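Local coordinates for bifunctional endo-1,4-beta-xylanase A (Neocallimastix patriciarum, PDB 2VG9), which hydrolyses internal beta-1,4-xylosidic linkages of xylan as an endo-xylanase of glycoside hydrolase family 11, here in a loop-swap mutant form, at residues Leu54-Leu59 / Asn197-Gln202; Asn90-Val95 / Tyr113-Trp118; Trp98-Gly103 / Pro147-Gly152; Val107-Tyr112 / Glu154-Tyr159. All blocks are in the same frame, centred on the assembly; numbering follows the deposited sequence.

Interaction 1 of 4, residues Leu54-Leu59 / Asn197-Gln202; sequences LARRGL and NAEGWQ
Two neighbouring antiparallel strands of the curved jelly-roll sheet, 52-60 and 190-200, meet here with Ala55 and Ala198 as a hydrogen-bonded pair. Their bonds are short and straight: Ala55 N to Ala198 O is 2.8 Å, nearly along the C=O axis, and Ala198 N to Ala55 O is also 2.8 Å (N-H...O 176°). The two small methyls share one face, where Ala55 touches Ala42 of the opposing sheet. Leu54, Arg56, Asn197 and Glu199 occupy the other face, as the flanking non-hydrogen-bonded pairs Leu54-Glu199 and Arg56-Asn197. Arg56 and Asn197 run side by side. Arg56 starts with CG in the crowded position between backbone N and carbonyl carbon (chi1 55°) and bends at chi3, so that NE donates to Asn197 OD1 at 3.1 Å. Asn197 OD1 lies close to the guanidinium plane, whereas NE stands well above the carbonyl plane of the amide. Leu54 CD1 rests 3.7 Å over the centre of one face of the Arg56 guanidinium. The same Asn197 amide is held from its other end, where ND2 donates to Glu199 OE2 at 2.6 Å, so bonds at both ends fix its rotation; Arg56 NH2 stays 4.1 Å from Glu199 OE2, beyond a salt bridge. Arg56 NH1 pairs instead with Glu22, and Tyr96 forms a cation-pi contact with the group. This positive charge and the amide N-H would probably stabilise ionised Glu199. The alanines turn to the second sheet and the polar chains to the other side, as in the inner sheet of the family 11 beta jelly roll, whose concave side forms the xylan cleft.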
# COMPACT_ATOMS: atom_id res chain seq x y z
N LEU A 54 5.59 1.38 8.72
CA LEU A 54 4.71 1.75 7.61
C LEU A 54 4.15 3.15 7.82
O LEU A 54 3.92 3.56 8.96
CB LEU A 54 3.58 0.71 7.45
CG LEU A 54 2.52 0.59 8.54
CD1 LEU A 54 1.31 1.55 8.33
CD2 LEU A 54 2.03 -0.89 8.64
N ALA A 55 3.94 3.87 6.71
CA ALA A 55 3.20 5.16 6.70
C ALA A 55 2.35 5.25 5.44
O ALA A 55 2.85 5.09 4.30
CB ALA A 55 4.14 6.37 6.81
N ARG A 56 1.07 5.53 5.61
CA ARG A 56 0.15 5.51 4.48
C ARG A 56 -1.01 6.46 4.68
O ARG A 56 -1.46 6.69 5.81
CB ARG A 56 -0.37 4.11 4.26
CG ARG A 56 -1.01 3.51 5.46
CD ARG A 56 -1.69 2.16 5.15
NE ARG A 56 -0.73 1.07 5.02
CZ ARG A 56 -0.73 -0.05 5.73
NH1 ARG A 56 -1.65 -0.28 6.66
NH2 ARG A 56 0.21 -0.94 5.49
N ARG A 57 -1.49 6.98 3.57
CA ARG A 57 -2.67 7.85 3.52
C ARG A 57 -3.53 7.47 2.34
O ARG A 57 -3.01 7.15 1.25
CB ARG A 57 -2.23 9.31 3.36
CG ARG A 57 -1.58 9.88 4.65
CD ARG A 57 -1.78 11.35 4.72
NE ARG A 57 -3.14 11.68 5.14
CZ ARG A 57 -3.60 12.92 5.29
NH1 ARG A 57 -2.82 13.96 5.02
NH2 ARG A 57 -4.85 13.11 5.70
N GLY A 58 -4.85 7.50 2.51
CA GLY A 58 -5.72 7.07 1.40
C GLY A 58 -7.19 7.40 1.57
O GLY A 58 -7.58 8.10 2.51
N LEU A 59 -7.99 6.85 0.67
CA LEU A 59 -9.41 7.14 0.59
C LEU A 59 -10.11 5.87 1.03
O LEU A 59 -9.88 4.81 0.42
CB LEU A 59 -9.81 7.54 -0.85
CG LEU A 59 -11.26 8.01 -1.01
CD1 LEU A 59 -11.54 9.20 -0.09
CD2 LEU A 59 -11.55 8.40 -2.47
N ASN A 197 1.33 4.07 0.13
CA ASN A 197 1.95 3.44 1.29
C ASN A 197 3.48 3.39 1.14
O ASN A 197 3.97 2.98 0.11
CB ASN A 197 1.36 2.01 1.40
CG ASN A 197 2.06 1.15 2.47
OD1 ASN A 197 2.06 1.48 3.63
ND2 ASN A 197 2.59 0.00 2.06
N ALA A 198 4.19 3.86 2.15
CA ALA A 198 5.64 3.72 2.25
C ALA A 198 5.88 2.73 3.36
O ALA A 198 5.45 2.96 4.50
CB ALA A 198 6.30 5.09 2.60
N GLU A 199 6.50 1.59 3.06
CA GLU A 199 6.88 0.67 4.15
C GLU A 199 8.35 0.23 4.07
O GLU A 199 8.94 0.23 2.98
CB GLU A 199 5.93 -0.54 4.27
CG GLU A 199 5.76 -1.37 2.99
CD GLU A 199 4.63 -2.41 3.09
OE1 GLU A 199 4.90 -3.62 3.00
OE2 GLU A 199 3.46 -2.04 3.32
N GLY A 200 8.90 -0.15 5.23
CA GLY A 200 10.29 -0.52 5.35
C GLY A 200 10.49 -1.67 6.32
O GLY A 200 9.90 -1.68 7.42
N TRP A 201 11.31 -2.64 5.91
CA TRP A 201 11.69 -3.78 6.73
C TRP A 201 13.20 -3.74 6.93
O TRP A 201 13.95 -3.74 5.94
CB TRP A 201 11.31 -5.07 6.03
CG TRP A 201 11.80 -6.32 6.74
CD1 TRP A 201 12.86 -7.14 6.39
CD2 TRP A 201 11.21 -6.91 7.90
NE1 TRP A 201 12.97 -8.19 7.28
CE2 TRP A 201 11.96 -8.08 8.20
CE3 TRP A 201 10.11 -6.59 8.70
CZ2 TRP A 201 11.66 -8.90 9.29
CZ3 TRP A 201 9.80 -7.41 9.78
CH2 TRP A 201 10.58 -8.55 10.06
N GLN A 202 13.64 -3.66 8.18
CA GLN A 202 15.08 -3.64 8.50
C GLN A 202 15.81 -2.56 7.66
O GLN A 202 16.91 -2.76 7.16
CB GLN A 202 15.72 -5.05 8.34
CG GLN A 202 15.13 -6.09 9.32
CD GLN A 202 15.69 -7.50 9.16
OE1 GLN A 202 16.49 -7.81 8.25
NE2 GLN A 202 15.25 -8.39 10.05

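Interaction 2 of 4, residues Asn90-Val95 / Tyr113-Trp118; sequences NSRLCV and YIIEDW. With ACT (acetate ion), chain D.
Five backbone hydrogen bonds tie strand 89-100 to the chain at 113-118, and their spacing is uneven. Val95 and Ile114 exchange two bonds, Val95 N to Ile114 O and Ile114 N to Val95 O both being 2.8 Å. Leu93 N reaches Asp117 O at 2.7 Å, whereas Leu93 O is gripped twice, by Glu116 N at 2.9 Å and by Asp117 N at 3.2 Å. Two residues thus face one, and the register shifts by a residue between Leu93 and Cys94. The apolar contacts follow the faces of the sheet: Val95 and Ile114 lie side by side, and Cys94 CB packs on Ile115 CG1. Among the aromatic contacts, Cys94 SG meets the edge of Tyr113, near the ring plane and 3.8 Å from Tyr113 CD1. Arg92 CG sits in the crowded position between backbone N and carbonyl carbon (chi1 71°) and the chain bends at chi3, bringing NH1 over one face of the same ring, 3.4 Å from Tyr113 CE1, with guanidinium and ring planes 62° apart; Ile115 CD1 touches Arg92 CD, the two chains crossing obliquely. Of the polar ends, Glu116 leads away to Arg167, Tyr77 and Tyr137, and Ser91 to Gln83 and Tyr81. At the far end Asn90 ND2 makes a weak 3.3 Å bond to OXT of an acetate ion, probably from the crystallisation liquor. Glu116 and Asp117 opposite Leu93 form a classic beta bulge, set where the returning chain of this antiparallel hairpin turns a corner in the jelly roll.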
# COMPACT_ATOMS: atom_id res chain seq x y z
N ASN A 90 14.76 -3.65 3.28
CA ASN A 90 14.11 -3.26 2.05
C ASN A 90 12.99 -2.26 2.33
O ASN A 90 12.69 -1.95 3.49
CB ASN A 90 13.58 -4.50 1.33
CG ASN A 90 12.61 -5.31 2.17
OD1 ASN A 90 11.45 -4.93 2.31
ND2 ASN A 90 13.07 -6.46 2.69
N SER A 91 12.42 -1.72 1.27
CA SER A 91 11.29 -0.85 1.43
C SER A 91 10.57 -0.77 0.09
O SER A 91 11.08 -1.23 -0.95
CB SER A 91 11.70 0.54 1.95
OG SER A 91 12.62 1.17 1.10
N ARG A 92 9.36 -0.22 0.12
CA ARG A 92 8.59 -0.06 -1.09
C ARG A 92 7.69 1.16 -0.98
O ARG A 92 7.28 1.57 0.12
CB ARG A 92 7.72 -1.30 -1.31
CG ARG A 92 6.56 -1.43 -0.33
CD ARG A 92 5.83 -2.75 -0.56
NE ARG A 92 6.65 -3.83 -0.02
CZ ARG A 92 6.22 -5.06 0.26
NH1 ARG A 92 4.96 -5.43 0.05
NH2 ARG A 92 7.09 -5.93 0.75
N LEU A 93 7.39 1.72 -2.14
CA LEU A 93 6.36 2.75 -2.29
C LEU A 93 5.28 2.16 -3.22
O LEU A 93 5.56 1.79 -4.38
CB LEU A 93 6.97 4.00 -2.92
CG LEU A 93 6.11 5.25 -3.16
CD1 LEU A 93 5.63 5.81 -1.85
CD2 LEU A 93 6.94 6.29 -3.98
N CYS A 94 4.05 2.08 -2.70
CA CYS A 94 3.00 1.36 -3.40
C CYS A 94 1.60 1.90 -3.14
O CYS A 94 1.34 2.51 -2.11
CB CYS A 94 3.06 -0.14 -3.04
SG CYS A 94 2.77 -0.51 -1.29
N VAL A 95 0.69 1.64 -4.07
CA VAL A 95 -0.74 1.78 -3.77
C VAL A 95 -1.08 0.56 -2.92
O VAL A 95 -0.52 -0.54 -3.15
CB VAL A 95 -1.63 1.73 -5.03
CG1 VAL A 95 -3.11 2.00 -4.71
CG2 VAL A 95 -1.14 2.68 -6.12
N TYR A 113 -1.28 -4.71 -3.39
CA TYR A 113 -0.14 -3.81 -3.54
C TYR A 113 0.04 -3.50 -5.02
O TYR A 113 0.12 -4.40 -5.87
CB TYR A 113 1.15 -4.47 -3.06
CG TYR A 113 1.15 -4.89 -1.63
CD1 TYR A 113 1.76 -4.11 -0.65
CD2 TYR A 113 0.58 -6.10 -1.26
CE1 TYR A 113 1.74 -4.51 0.69
CE2 TYR A 113 0.56 -6.51 0.04
CZ TYR A 113 1.14 -5.72 1.01
OH TYR A 113 1.10 -6.20 2.30
N ILE A 114 0.12 -2.22 -5.34
CA ILE A 114 0.55 -1.85 -6.67
C ILE A 114 1.87 -1.12 -6.46
O ILE A 114 1.89 0.05 -6.06
CB ILE A 114 -0.48 -0.95 -7.41
CG1 ILE A 114 -1.82 -1.70 -7.57
CG2 ILE A 114 0.04 -0.53 -8.79
CD1 ILE A 114 -2.97 -0.77 -7.89
N ILE A 115 2.97 -1.84 -6.70
CA ILE A 115 4.27 -1.35 -6.25
C ILE A 115 4.96 -0.58 -7.35
O ILE A 115 5.32 -1.14 -8.39
CB ILE A 115 5.18 -2.49 -5.72
CG1 ILE A 115 4.43 -3.34 -4.68
CG2 ILE A 115 6.50 -1.93 -5.18
CD1 ILE A 115 5.24 -4.50 -4.08
N GLU A 116 5.14 0.72 -7.08
CA GLU A 116 5.72 1.68 -8.01
C GLU A 116 7.24 1.79 -7.92
O GLU A 116 7.91 2.05 -8.92
CB GLU A 116 5.09 3.06 -7.76
CG GLU A 116 3.61 3.06 -8.03
CD GLU A 116 3.33 3.03 -9.55
OE1 GLU A 116 3.45 4.10 -10.21
OE2 GLU A 116 3.01 1.94 -10.08
N ASP A 117 7.77 1.58 -6.73
CA ASP A 117 9.19 1.69 -6.47
C ASP A 117 9.46 0.87 -5.20
O ASP A 117 8.54 0.62 -4.38
CB ASP A 117 9.60 3.17 -6.29
CG ASP A 117 11.11 3.42 -6.51
OD1 ASP A 117 11.89 2.49 -6.73
OD2 ASP A 117 11.53 4.59 -6.45
N TRP A 118 10.70 0.36 -5.11
CA TRP A 118 11.14 -0.47 -4.00
C TRP A 118 12.66 -0.42 -3.95
O TRP A 118 13.33 -0.10 -4.95
CB TRP A 118 10.69 -1.94 -4.13
CG TRP A 118 11.08 -2.58 -5.46
CD1 TRP A 118 10.33 -2.60 -6.61
CD2 TRP A 118 12.32 -3.25 -5.77
NE1 TRP A 118 11.01 -3.26 -7.61
CE2 TRP A 118 12.23 -3.68 -7.12
CE3 TRP A 118 13.48 -3.55 -5.03
CZ2 TRP A 118 13.29 -4.38 -7.76
CZ3 TRP A 118 14.55 -4.25 -5.68
CH2 TRP A 118 14.43 -4.64 -7.04
C ACT D . 12.50 -10.47 3.40
O ACT D . 11.89 -11.55 3.64
OXT ACT D . 11.91 -9.41 3.75
CH3 ACT D . 13.85 -10.43 2.74

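Interaction 3 of 4, residues Trp98-Gly103 / Pro147-Gly152; sequences WFQNRG and PTINGG
Ile149 overlaps the indole of Trp98, its CG2 methyl lying 3.5 Å above the centroid of the five-membered ring and 13° off the normal, a CH-pi contact. CG2 is anti to the carbonyl carbon of Ile149, while CG1 takes the crowded position (chi1 49°) and carries CD1 on to Gln100, 3.5 Å from Gln100 NE2. The six-membered end of the indole is met obliquely by Thr148, with Trp98 CH2 3.7 Å from Thr148 OG1. Thr148 OG1 and Ile149 N are buried here without a polar partner in the model. Next to this apolar patch, the amides of Gln100 and Asn150 meet tip to tip and nearly coplanar, 3° apart. Gln100 NE2 donates to Asn150 OD1 at 2.8 Å, and Asn150 ND2 to Gln100 OE1 at 3.0 Å, each acceptor using an in-plane lone pair. A bend at chi2 brings the Gln100 amide round, and its OE1 also accepts from Arg102 N at 3.3 Å, which holds the group in place. Arg102 slides past Asn150 in the opposite direction. Thr148 to Gly151 form a type I turn, at the position of the thumb loop of family 11 xylanases. This turn links strands 135-145 and 153-163 and reaches across to the end of strand 89-100, with Tyr192 of strand 190-200 also touching Ile149; Phe156 meets the Trp98 ring, and Trp98 NE1 is hydrogen-bonded to Tyr96 OH.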
# COMPACT_ATOMS: atom_id res chain seq x y z
N TRP A 98 -7.30 -3.14 0.93
CA TRP A 98 -7.89 -4.49 1.08
C TRP A 98 -9.17 -4.67 0.27
O TRP A 98 -9.89 -3.69 0.01
CB TRP A 98 -8.20 -4.79 2.56
CG TRP A 98 -6.98 -4.85 3.46
CD1 TRP A 98 -6.23 -3.80 3.89
CD2 TRP A 98 -6.42 -6.02 4.06
NE1 TRP A 98 -5.23 -4.24 4.72
CE2 TRP A 98 -5.31 -5.60 4.83
CE3 TRP A 98 -6.73 -7.38 4.02
CZ2 TRP A 98 -4.50 -6.51 5.55
CZ3 TRP A 98 -5.95 -8.26 4.72
CH2 TRP A 98 -4.84 -7.82 5.49
N PHE A 99 -9.46 -5.92 -0.12
CA PHE A 99 -10.83 -6.32 -0.52
C PHE A 99 -11.41 -7.12 0.64
O PHE A 99 -10.88 -8.19 1.01
CB PHE A 99 -10.90 -7.17 -1.82
CG PHE A 99 -10.15 -6.59 -3.01
CD1 PHE A 99 -10.07 -5.19 -3.22
CD2 PHE A 99 -9.54 -7.44 -3.94
CE1 PHE A 99 -9.38 -4.67 -4.33
CE2 PHE A 99 -8.87 -6.92 -5.04
CZ PHE A 99 -8.78 -5.52 -5.23
N GLN A 100 -12.47 -6.58 1.23
CA GLN A 100 -13.11 -7.16 2.40
C GLN A 100 -14.05 -8.26 1.90
O GLN A 100 -14.77 -8.08 0.91
CB GLN A 100 -13.90 -6.09 3.15
CG GLN A 100 -14.70 -6.57 4.42
CD GLN A 100 -13.82 -7.14 5.54
OE1 GLN A 100 -13.53 -8.33 5.57
NE2 GLN A 100 -13.45 -6.29 6.49
N ASN A 101 -14.02 -9.40 2.58
CA ASN A 101 -14.91 -10.50 2.23
C ASN A 101 -15.96 -10.80 3.32
O ASN A 101 -16.64 -11.82 3.24
CB ASN A 101 -14.09 -11.76 1.90
CG ASN A 101 -13.49 -12.41 3.13
OD1 ASN A 101 -13.29 -11.75 4.15
ND2 ASN A 101 -13.21 -13.71 3.04
N ARG A 102 -16.06 -9.96 4.34
CA ARG A 102 -17.10 -10.12 5.36
C ARG A 102 -18.45 -10.12 4.66
O ARG A 102 -18.73 -9.25 3.84
CB ARG A 102 -17.02 -9.02 6.43
CG ARG A 102 -18.03 -9.20 7.59
CD ARG A 102 -17.94 -8.08 8.63
NE ARG A 102 -16.88 -8.29 9.63
CZ ARG A 102 -15.84 -7.47 9.85
NH1 ARG A 102 -15.70 -6.35 9.13
NH2 ARG A 102 -14.95 -7.77 10.79
N GLY A 103 -19.25 -11.16 4.93
CA GLY A 103 -20.58 -11.31 4.32
C GLY A 103 -20.60 -11.90 2.93
O GLY A 103 -21.67 -11.98 2.30
N PRO A 147 -1.81 -10.98 10.92
CA PRO A 147 -2.88 -10.07 11.32
C PRO A 147 -3.49 -9.35 10.11
O PRO A 147 -2.82 -9.13 9.12
CB PRO A 147 -2.16 -9.07 12.26
CG PRO A 147 -0.72 -9.15 11.85
CD PRO A 147 -0.51 -10.59 11.49
N THR A 148 -4.75 -8.97 10.26
CA THR A 148 -5.63 -8.63 9.17
C THR A 148 -6.46 -7.41 9.61
O THR A 148 -6.46 -7.06 10.80
CB THR A 148 -6.47 -9.92 8.90
OG1 THR A 148 -6.04 -10.58 7.70
CG2 THR A 148 -7.94 -9.70 8.91
N ILE A 149 -7.16 -6.75 8.68
CA ILE A 149 -8.07 -5.65 9.04
C ILE A 149 -9.22 -6.11 9.96
O ILE A 149 -9.89 -5.29 10.58
CB ILE A 149 -8.69 -4.94 7.78
CG1 ILE A 149 -9.26 -5.98 6.79
CG2 ILE A 149 -7.67 -3.93 7.19
CD1 ILE A 149 -10.18 -5.42 5.71
N ASN A 150 -9.42 -7.42 10.02
CA ASN A 150 -10.50 -8.07 10.77
C ASN A 150 -10.11 -8.59 12.17
O ASN A 150 -10.97 -9.02 12.94
CB ASN A 150 -11.07 -9.23 9.94
CG ASN A 150 -11.92 -8.75 8.79
OD1 ASN A 150 -12.30 -7.59 8.73
ND2 ASN A 150 -12.21 -9.65 7.86
N GLY A 151 -8.81 -8.58 12.48
CA GLY A 151 -8.33 -9.14 13.76
C GLY A 151 -7.04 -9.93 13.63
O GLY A 151 -6.17 -9.60 12.81
N GLY A 152 -6.92 -10.99 14.43
CA GLY A 152 -5.66 -11.71 14.57
C GLY A 152 -5.31 -12.65 13.44
O GLY A 152 -6.16 -12.99 12.61

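Interaction 4 of 4, residues Val107-Tyr112 / Glu154-Tyr159; sequences VPLVEY and ETFKQY
The Tyr159 ring has Val110 over one face: Val110 CG1 sits 3.7 Å from the ring centroid, a CH-pi contact, and Val110 CG2 lies 3.5 Å from Tyr159 CZ. The second aromatic, Phe156, is met at its edge, in the ring plane, by Glu111 OE2 at 3.5 Å from Phe156 CE1. That approach sets the carboxylate against the slightly positive C-H rim, while Leu109 CD1 packs on Phe156 CB. Glu111 is fully extended, with CG anti to the backbone N (chi1 -178°), and runs alongside Gln158 on the same face. Gln158 NE2 donates to Glu111 OE2 at 3.1 Å with an almost straight N-H (172°), the oxygen lying in the amide plane but being met from above the carboxylate plane. Glu111 OE1 is hydrogen-bonded to Tyr96 OH, so both oxygens are engaged, which would probably help to stabilise the ionised form against its burial. The backbones are stitched in parallel: Lys157 N to Leu109 O is 3.1 Å, Glu111 N to Lys157 O 3.0 Å, and Tyr159 N to Glu111 O 3.0 Å. Beside them Pro108 packs on the bent Lys157 chain, whose NZ goes on to Asp143 and Gln141; Tyr159 OH reaches Gly187. Strands 110-115 and 153-163 form the parallel pair in an otherwise antiparallel sheet, the jelly-roll sheet that in family 11 xylanases curls round the substrate cleft.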
# COMPACT_ATOMS: atom_id res chain seq x y z
N VAL A 107 -15.31 -15.92 -1.62
CA VAL A 107 -14.41 -14.81 -1.95
C VAL A 107 -13.33 -14.70 -0.88
O VAL A 107 -13.63 -14.67 0.30
CB VAL A 107 -15.17 -13.45 -1.96
CG1 VAL A 107 -14.22 -12.30 -2.37
CG2 VAL A 107 -16.42 -13.49 -2.84
N PRO A 108 -12.05 -14.59 -1.29
CA PRO A 108 -11.02 -14.41 -0.25
C PRO A 108 -10.87 -12.97 0.27
O PRO A 108 -11.26 -11.99 -0.40
CB PRO A 108 -9.74 -14.88 -0.96
CG PRO A 108 -9.98 -14.57 -2.40
CD PRO A 108 -11.48 -14.60 -2.64
N LEU A 109 -10.31 -12.86 1.47
CA LEU A 109 -9.90 -11.59 2.04
C LEU A 109 -8.59 -11.25 1.35
O LEU A 109 -7.71 -12.11 1.27
CB LEU A 109 -9.66 -11.78 3.54
CG LEU A 109 -9.64 -10.69 4.64
CD1 LEU A 109 -8.40 -10.73 5.49
CD2 LEU A 109 -10.01 -9.26 4.22
N VAL A 110 -8.45 -10.03 0.82
CA VAL A 110 -7.26 -9.69 -0.00
C VAL A 110 -6.62 -8.42 0.52
O VAL A 110 -7.32 -7.44 0.78
CB VAL A 110 -7.65 -9.50 -1.50
CG1 VAL A 110 -6.50 -8.88 -2.32
CG2 VAL A 110 -8.12 -10.81 -2.11
N GLU A 111 -5.28 -8.44 0.68
CA GLU A 111 -4.46 -7.24 0.86
C GLU A 111 -3.72 -7.08 -0.48
O GLU A 111 -3.12 -8.03 -0.98
CB GLU A 111 -3.46 -7.46 1.99
CG GLU A 111 -2.54 -6.29 2.34
CD GLU A 111 -1.65 -6.64 3.52
OE1 GLU A 111 -1.46 -5.79 4.41
OE2 GLU A 111 -1.15 -7.79 3.58
N TYR A 112 -3.82 -5.90 -1.10
CA TYR A 112 -3.29 -5.71 -2.45
C TYR A 112 -2.22 -4.59 -2.46
O TYR A 112 -2.23 -3.68 -1.60
CB TYR A 112 -4.43 -5.43 -3.45
CG TYR A 112 -5.07 -4.05 -3.32
CD1 TYR A 112 -4.42 -2.91 -3.84
CD2 TYR A 112 -6.31 -3.88 -2.68
CE1 TYR A 112 -4.97 -1.64 -3.73
CE2 TYR A 112 -6.93 -2.57 -2.58
CZ TYR A 112 -6.22 -1.46 -3.11
OH TYR A 112 -6.71 -0.18 -3.06
N GLU A 154 -4.69 -14.68 10.35
CA GLU A 154 -5.39 -15.65 9.49
C GLU A 154 -4.60 -15.88 8.21
O GLU A 154 -3.62 -15.20 7.95
CB GLU A 154 -6.86 -15.30 9.22
CG GLU A 154 -7.13 -13.92 8.59
CD GLU A 154 -8.61 -13.57 8.59
OE1 GLU A 154 -8.99 -12.65 9.35
OE2 GLU A 154 -9.39 -14.21 7.84
N THR A 155 -5.00 -16.89 7.45
CA THR A 155 -4.39 -17.12 6.16
C THR A 155 -5.28 -16.41 5.14
O THR A 155 -6.48 -16.68 5.09
CB THR A 155 -4.18 -18.63 5.89
OG1 THR A 155 -3.06 -19.09 6.69
CG2 THR A 155 -3.85 -18.89 4.41
N PHE A 156 -4.70 -15.47 4.39
CA PHE A 156 -5.44 -14.69 3.40
C PHE A 156 -4.62 -14.57 2.11
O PHE A 156 -3.53 -15.14 1.99
CB PHE A 156 -5.85 -13.30 3.97
CG PHE A 156 -4.69 -12.43 4.43
CD1 PHE A 156 -4.17 -11.43 3.59
CD2 PHE A 156 -4.13 -12.61 5.69
CE1 PHE A 156 -3.09 -10.65 4.00
CE2 PHE A 156 -3.05 -11.83 6.12
CZ PHE A 156 -2.53 -10.85 5.27
N LYS A 157 -5.15 -13.84 1.14
CA LYS A 157 -4.45 -13.63 -0.13
C LYS A 157 -3.86 -12.23 -0.24
O LYS A 157 -4.46 -11.25 0.24
CB LYS A 157 -5.40 -13.85 -1.31
CG LYS A 157 -5.93 -15.29 -1.44
CD LYS A 157 -4.84 -16.20 -1.93
CE LYS A 157 -5.39 -17.55 -2.33
NZ LYS A 157 -4.27 -18.37 -2.84
N GLN A 158 -2.70 -12.14 -0.88
CA GLN A 158 -2.16 -10.85 -1.31
C GLN A 158 -2.17 -10.81 -2.84
O GLN A 158 -1.81 -11.79 -3.49
CB GLN A 158 -0.76 -10.66 -0.75
CG GLN A 158 -0.74 -10.54 0.78
CD GLN A 158 0.66 -10.57 1.36
OE1 GLN A 158 1.50 -11.35 0.92
NE2 GLN A 158 0.90 -9.74 2.35
N TYR A 159 -2.63 -9.70 -3.42
CA TYR A 159 -2.52 -9.50 -4.87
C TYR A 159 -1.47 -8.42 -5.10
O TYR A 159 -1.42 -7.44 -4.38
CB TYR A 159 -3.85 -9.10 -5.53
CG TYR A 159 -4.97 -10.08 -5.43
CD1 TYR A 159 -4.76 -11.39 -4.95
CD2 TYR A 159 -6.25 -9.74 -5.86
CE1 TYR A 159 -5.81 -12.32 -4.85
CE2 TYR A 159 -7.31 -10.65 -5.77
CZ TYR A 159 -7.08 -11.94 -5.26
OH TYR A 159 -8.14 -12.82 -5.18

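Interactions 1, 2 and 4 pair strands of one curled sheet; interaction 3 rests a turn on the end of strand 89-100. Interactions 1 and 2 are buried near the middle and adjoin across strands 190-200 and 89-100, Asn197 N pairing with Cys94 O and Asn90 N with Trp201 O. Interactions 2 and 4 share strand 110-115, which lies between 89-100 (antiparallel) and 153-163 (parallel), the bulge coming at its far end. Interaction 3, partly exposed, relies on side chains alone, where the others rest on backbone bonds. It abuts interaction 4 through Phe99 N to Val110 O. An arginine-amide-acid network marks interaction 1, and a buried acid bonded to an amide marks interaction 4.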